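Orotidine 5'-phosphate decarboxylase (Methanocaldococcus jannaschii, PDB 4LUI) catalyses the decarboxylation of orotidine 5'-monophosphate to uridine 5'-monophosphate, the last step of de novo UMP synthesis. Local coordinates at residues 41-46 with 222-227; 50-55 with 63-68. All coordinates share one frame; numbering follows the deposited sequence.

Contact 1: residues 41-46 with 222-227; sequences EDVKDY and EEAKKY
Two first torsions set Tyr46 and Lys225 side by side. In Tyr46, CG stands anti to the carbonyl carbon (chi1 -67°), while Lys225 carries its CG opposite the backbone N (chi1 177°), and both side chains then run the same way, alongside each other. The lysine chain stays extended as far as CE and bends only at its last torsion, so its methylenes pass over one face of the tyrosine ring. Lys225 CB sits 3.7 Å from the ring centroid and 9° off the ring normal, a CH-pi contact almost centred on the face. Further out, Lys225 CG lies 3.6 Å from Tyr46 CE1, and Lys225 CD follows at 3.7 Å from Tyr46 OH. The backbone joins in: Lys225 CA comes within 3.6 Å of Tyr46 CD1.

At the base of this pair, near the backbone, the methyl group of Ala224 points into the opposing segment and meets two side chains at once, its CB lying 3.8 Å from Tyr46 CB and 3.9 Å from Val43 CB. Next to it, Val43 also packs on Pro220 and Ile214. With an alanine at Tyr46, the Lys225 methylenes would probably lose the aromatic face they lie on and a gap would open there, while the CB contact with Ala224 could remain.

No hydrogen bond or salt bridge joins 41-46 to 222-227; the Lys225 ammonium turns instead to Glu229 on its own helix. The lysine thus divides its chemistry, with carbon for the aromatic face and charge for a carboxylate, and the cohesion between the segments is apolar and dispersive.

Contact 2: residues 50-55 with 63-68; sequences IKVGYP and EIIKEI
Val52 and Ile68 reach toward each other tip to tip, with Val52 CG1 3.8 Å from Ile68 CD1, and this meeting of methyl ends is the closest approach between strand 50-53 and helix 63-68. Both CB atoms point into the interface. Ile68 turns CG1 anti to its own carbonyl carbon (chi1 -75°), which carries CD1 forward to the valine and leaves the CG2 branch for a second neighbour. That neighbour is Ile50, two residues back on the same face of the strand; its side chain slants across that of Ile68 and brings Ile50 CD1 to 4.1 Å from Ile68 CG2. One isoleucine of the helix is therefore shared by two strand residues, each touching a different branch.

The other methyl of Val52 has its own partner one helical turn earlier: Val52 CG2 lies 4.3 Å from Ile65 CG1, a looser touch made by a side chain whose end swings nearer than its CB direction suggests. All four residues are buried, and the interface is purely hydrocarbon. Ile65 and Ile68 also pack on Val76 of the next strand, so the helix straddles two neighbouring strands, while Ile50 reaches Val40 of helix 33-43.

Strand and helix axes run 10.6 Å apart at 168°, nearly antiparallel. Alternation along the strand sends Lys51 the other way, to a salt bridge with Asp79; both residues are predicted to bind substrate. An outward face packed on a helix and an inward face carrying a polar site residue, in a parallel strand followed, after the short helix 54-60, by an antiparallel helix, is the beta-alpha unit of the TIM barrel.

In the fold
Contact 1 and contact 2 illustrate two layers of one eight-stranded TIM barrel, their centres 18 Å apart. Contact 2 binds a strand to a covering helix; contact 1 joins two outer helices, 33-43 and 220-230, the first and last of the barrel's shell, and so helps to close the ring between residues far apart in sequence. The short connection from Tyr46 to strand 49-53 links them along the chain. Contact 2 lies nearer the predicted substrate site: its strand carries Lys51, a predicted substrate-binding residue, and the side chain of Ile65 is about 4 Å from that of Phe80. In contact 1 the side chain of Ala224 is about 10 Å from that of Gly211, also predicted to bind substrate.

Contact 1: residues 41-46 with 222-227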
loop_
_atom_site.group_PDB
_atom_site.type_symbol
_atom_site.label_atom_id
_atom_site.label_comp_id
_atom_site.label_asym_id
_atom_site.label_seq_id
_atom_site.Cartn_x
_atom_site.Cartn_y
_atom_site.Cartn_z
ATOM N N GLU B 41 6.439 25.052 0.736
ATOM C CA GLU B 41 7.083 26.332 0.471
ATOM C C GLU B 41 7.647 26.930 1.752
ATOM O O GLU B 41 8.725 27.535 1.753
ATOM C CB GLU B 41 6.087 27.305 -0.173
ATOM C CG GLU B 41 6.597 28.740 -0.304
ATOM C CD GLU B 41 7.565 28.920 -1.458
ATOM O OE1 GLU B 41 7.806 27.940 -2.198
ATOM O OE2 GLU B 41 8.078 30.048 -1.631
ATOM N N ASP B 42 6.920 26.747 2.849
ATOM C CA ASP B 42 7.271 27.380 4.116
ATOM C C ASP B 42 8.472 26.703 4.794
ATOM O O ASP B 42 9.289 27.389 5.427
ATOM C CB ASP B 42 6.056 27.383 5.057
ATOM C CG ASP B 42 6.011 28.610 5.964
ATOM O OD1 ASP B 42 6.424 29.702 5.516
ATOM O OD2 ASP B 42 5.558 28.488 7.125
ATOM N N VAL B 43 8.588 25.379 4.648
ATOM C CA VAL B 43 9.611 24.612 5.382
ATOM C C VAL B 43 10.842 24.212 4.563
ATOM O O VAL B 43 11.782 23.640 5.109
ATOM C CB VAL B 43 9.031 23.327 5.999
ATOM C CG1 VAL B 43 7.753 23.644 6.781
ATOM C CG2 VAL B 43 8.768 22.289 4.908
ATOM N N LYS B 44 10.850 24.537 3.273
ATOM C CA LYS B 44 11.851 23.994 2.345
ATOM C C LYS B 44 13.312 24.249 2.739
ATOM O O LYS B 44 14.194 23.464 2.398
ATOM C CB LYS B 44 11.594 24.499 0.924
ATOM C CG LYS B 44 11.643 26.007 0.801
ATOM C CD LYS B 44 11.334 26.487 -0.610
ATOM C CE LYS B 44 11.508 27.995 -0.706
ATOM N NZ LYS B 44 11.275 28.511 -2.084
ATOM N N ASP B 45 13.572 25.333 3.462
ATOM C CA ASP B 45 14.944 25.672 3.833
ATOM C C ASP B 45 15.449 24.913 5.065
ATOM O O ASP B 45 16.631 24.992 5.407
ATOM C CB ASP B 45 15.086 27.181 4.074
ATOM C CG ASP B 45 14.889 27.999 2.812
ATOM O OD1 ASP B 45 15.201 27.502 1.711
ATOM O OD2 ASP B 45 14.431 29.156 2.928
ATOM N N TYR B 46 14.562 24.191 5.740
ATOM C CA TYR B 46 14.940 23.499 6.971
ATOM C C TYR B 46 14.818 21.984 6.899
ATOM O O TYR B 46 15.464 21.270 7.663
ATOM C CB TYR B 46 14.113 24.018 8.142
ATOM C CG TYR B 46 14.449 25.440 8.467
ATOM C CD1 TYR B 46 15.636 25.753 9.111
ATOM C CD2 TYR B 46 13.604 26.473 8.101
ATOM C CE1 TYR B 46 15.959 27.068 9.402
ATOM C CE2 TYR B 46 13.918 27.785 8.386
ATOM C CZ TYR B 46 15.095 28.077 9.036
ATOM O OH TYR B 46 15.405 29.385 9.322
ATOM N N GLU B 222 8.846 27.975 11.428
ATOM C CA GLU B 222 9.465 28.044 12.752
ATOM C C GLU B 222 9.584 26.669 13.408
ATOM O O GLU B 222 10.556 26.399 14.118
ATOM C CB GLU B 222 8.660 28.953 13.681
ATOM C CG GLU B 222 8.515 30.383 13.211
ATOM C CD GLU B 222 7.521 31.156 14.060
ATOM O OE1 GLU B 222 7.029 32.208 13.597
ATOM O OE2 GLU B 222 7.232 30.704 15.190
ATOM N N GLU B 223 8.574 25.824 13.210
ATOM C CA GLU B 223 8.620 24.468 13.749
ATOM C C GLU B 223 9.710 23.651 13.068
ATOM O O GLU B 223 10.471 22.952 13.735
ATOM C CB GLU B 223 7.259 23.769 13.623
ATOM C CG GLU B 223 6.137 24.521 14.303
ATOM C CD GLU B 223 6.491 24.951 15.716
ATOM O OE1 GLU B 223 6.961 24.104 16.502
ATOM O OE2 GLU B 223 6.297 26.140 16.036
ATOM N N ALA B 224 9.793 23.735 11.741
ATOM C CA ALA B 224 10.813 22.981 11.012
ATOM C C ALA B 224 12.198 23.446 11.451
ATOM O O ALA B 224 13.100 22.627 11.659
ATOM C CB ALA B 224 10.637 23.150 9.506
ATOM N N LYS B 225 12.354 24.759 11.605
ATOM C CA LYS B 225 13.608 25.322 12.104
ATOM C C LYS B 225 13.967 24.735 13.463
ATOM O O LYS B 225 15.110 24.344 13.706
ATOM C CB LYS B 225 13.496 26.844 12.224
ATOM C CG LYS B 225 14.732 27.529 12.799
ATOM C CD LYS B 225 14.526 29.039 12.865
ATOM C CE LYS B 225 15.809 29.766 13.252
ATOM N NZ LYS B 225 16.181 29.553 14.677
ATOM N N LYS B 226 12.983 24.679 14.354
ATOM C CA LYS B 226 13.190 24.127 15.691
ATOM C C LYS B 226 13.631 22.664 15.654
ATOM O O LYS B 226 14.574 22.276 16.343
ATOM C CB LYS B 226 11.916 24.253 16.530
ATOM C CG LYS B 226 11.989 23.525 17.865
ATOM C CD LYS B 226 10.692 23.683 18.645
ATOM C CE LYS B 226 9.556 22.898 18.002
ATOM N NZ LYS B 226 8.234 23.242 18.609
ATOM N N TYR B 227 12.956 21.856 14.847
ATOM C CA TYR B 227 13.278 20.435 14.785
ATOM C C TYR B 227 14.602 20.172 14.071
ATOM O O TYR B 227 15.317 19.230 14.402
ATOM C CB TYR B 227 12.117 19.642 14.189
ATOM C CG TYR B 227 10.982 19.525 15.178
ATOM C CD1 TYR B 227 11.138 18.794 16.347
ATOM C CD2 TYR B 227 9.770 20.170 14.962
ATOM C CE1 TYR B 227 10.110 18.705 17.274
ATOM C CE2 TYR B 227 8.733 20.073 15.881
ATOM C CZ TYR B 227 8.914 19.331 17.029
ATOM O OH TYR B 227 7.889 19.247 17.958
#

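Contact 2: residues 50-55 with 63-68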
loop_
_atom_site.group_PDB
_atom_site.type_symbol
_atom_site.label_atom_id
_atom_site.label_comp_id
_atom_site.label_asym_id
_atom_site.label_seq_id
_atom_site.Cartn_x
_atom_site.Cartn_y
_atom_site.Cartn_z
ATOM N N ILE B 50 10.929 15.285 1.985
ATOM C CA ILE B 50 9.489 15.330 2.211
ATOM C C ILE B 50 8.910 13.963 1.884
ATOM O O ILE B 50 9.176 13.424 0.805
ATOM C CB ILE B 50 8.817 16.402 1.333
ATOM C CG1 ILE B 50 9.384 17.791 1.675
ATOM C CG2 ILE B 50 7.295 16.378 1.529
ATOM C CD1 ILE B 50 8.925 18.888 0.765
ATOM N N LYS B 51 8.144 13.399 2.819
ATOM C CA LYS B 51 7.518 12.088 2.641
ATOM C C LYS B 51 6.013 12.273 2.454
ATOM O O LYS B 51 5.342 12.906 3.283
ATOM C CB LYS B 51 7.816 11.194 3.859
ATOM C CG LYS B 51 7.321 9.745 3.750
ATOM C CD LYS B 51 7.759 8.870 4.944
ATOM C CE LYS B 51 6.974 9.182 6.221
ATOM N NZ LYS B 51 5.531 8.812 6.123
ATOM N N VAL B 52 5.487 11.729 1.362
ATOM C CA VAL B 52 4.068 11.844 1.070
ATOM C C VAL B 52 3.449 10.458 1.006
ATOM O O VAL B 52 4.100 9.492 0.582
ATOM C CB VAL B 52 3.794 12.602 -0.242
ATOM C CG1 VAL B 52 4.246 14.068 -0.127
ATOM C CG2 VAL B 52 4.455 11.910 -1.414
ATOM N N GLY B 53 2.201 10.355 1.438
ATOM C CA GLY B 53 1.531 9.066 1.436
ATOM C C GLY B 53 0.295 9.048 0.567
ATOM O O GLY B 53 -0.064 10.045 -0.054
ATOM N N TYR B 54 -0.380 7.900 0.542
ATOM C CA TYR B 54 -1.599 7.757 -0.243
ATOM C C TYR B 54 -2.772 8.691 0.075
ATOM O O TYR B 54 -3.479 9.101 -0.843
ATOM C CB TYR B 54 -2.069 6.300 -0.229
ATOM C CG TYR B 54 -1.319 5.419 -1.220
ATOM C CD1 TYR B 54 -1.197 5.802 -2.550
ATOM C CD2 TYR B 54 -0.771 4.205 -0.832
ATOM C CE1 TYR B 54 -0.544 5.010 -3.468
ATOM C CE2 TYR B 54 -0.113 3.388 -1.758
ATOM C CZ TYR B 54 -0.007 3.813 -3.071
ATOM O OH TYR B 54 0.648 3.051 -4.023
ATOM N N PRO B 55 -3.017 8.996 1.364
ATOM C CA PRO B 55 -4.176 9.871 1.588
ATOM C C PRO B 55 -4.070 11.208 0.850
ATOM O O PRO B 55 -5.065 11.674 0.275
ATOM C CB PRO B 55 -4.189 10.050 3.108
ATOM C CG PRO B 55 -3.548 8.750 3.617
ATOM C CD PRO B 55 -2.450 8.484 2.631
ATOM N N GLU B 63 0.189 14.176 -9.709
ATOM C CA GLU B 63 0.448 15.581 -10.032
ATOM C C GLU B 63 0.982 16.335 -8.813
ATOM O O GLU B 63 1.835 17.203 -8.948
ATOM C CB GLU B 63 -0.795 16.286 -10.608
ATOM C CG GLU B 63 -1.978 16.432 -9.644
ATOM C CD GLU B 63 -1.875 17.668 -8.755
ATOM O OE1 GLU B 63 -2.577 17.728 -7.721
ATOM O OE2 GLU B 63 -1.093 18.581 -9.095
ATOM N N ILE B 64 0.495 15.983 -7.621
ATOM C CA ILE B 64 0.908 16.690 -6.409
ATOM C C ILE B 64 2.391 16.465 -6.100
ATOM O O ILE B 64 3.063 17.351 -5.588
ATOM C CB ILE B 64 -0.002 16.345 -5.178
ATOM C CG1 ILE B 64 0.300 17.268 -3.996
ATOM C CG2 ILE B 64 0.154 14.892 -4.756
ATOM C CD1 ILE B 64 0.187 18.745 -4.317
ATOM N N ILE B 65 2.902 15.275 -6.409
ATOM C CA ILE B 65 4.323 14.996 -6.233
ATOM C C ILE B 65 5.159 15.863 -7.177
ATOM O O ILE B 65 6.176 16.435 -6.779
ATOM C CB ILE B 65 4.622 13.511 -6.489
ATOM C CG1 ILE B 65 3.754 12.637 -5.581
ATOM C CG2 ILE B 65 6.121 13.220 -6.281
ATOM C CD1 ILE B 65 3.953 11.148 -5.797
ATOM N N LYS B 66 4.711 15.956 -8.424
ATOM C CA LYS B 66 5.327 16.831 -9.429
ATOM C C LYS B 66 5.374 18.271 -8.934
ATOM O O LYS B 66 6.402 18.938 -9.036
ATOM C CB LYS B 66 4.551 16.764 -10.751
ATOM C CG LYS B 66 5.071 17.707 -11.847
ATOM C CD LYS B 66 4.318 17.545 -13.182
ATOM C CE LYS B 66 2.874 18.038 -13.100
ATOM N NZ LYS B 66 2.212 18.133 -14.446
ATOM N N GLU B 67 4.257 18.737 -8.383
ATOM C CA GLU B 67 4.144 20.131 -7.954
ATOM C C GLU B 67 5.034 20.403 -6.753
ATOM O O GLU B 67 5.632 21.470 -6.650
ATOM C CB GLU B 67 2.698 20.484 -7.611
ATOM C CG GLU B 67 1.766 20.542 -8.799
ATOM C CD GLU B 67 2.171 21.600 -9.811
ATOM O OE1 GLU B 67 2.485 22.737 -9.396
ATOM O OE2 GLU B 67 2.179 21.289 -11.021
ATOM N N ILE B 68 5.095 19.438 -5.840
ATOM C CA ILE B 68 5.954 19.535 -4.665
ATOM C C ILE B 68 7.405 19.655 -5.132
ATOM O O ILE B 68 8.203 20.380 -4.530
ATOM C CB ILE B 68 5.742 18.339 -3.689
ATOM C CG1 ILE B 68 4.432 18.515 -2.921
ATOM C CG2 ILE B 68 6.896 18.222 -2.701
ATOM C CD1 ILE B 68 4.029 17.329 -2.065
#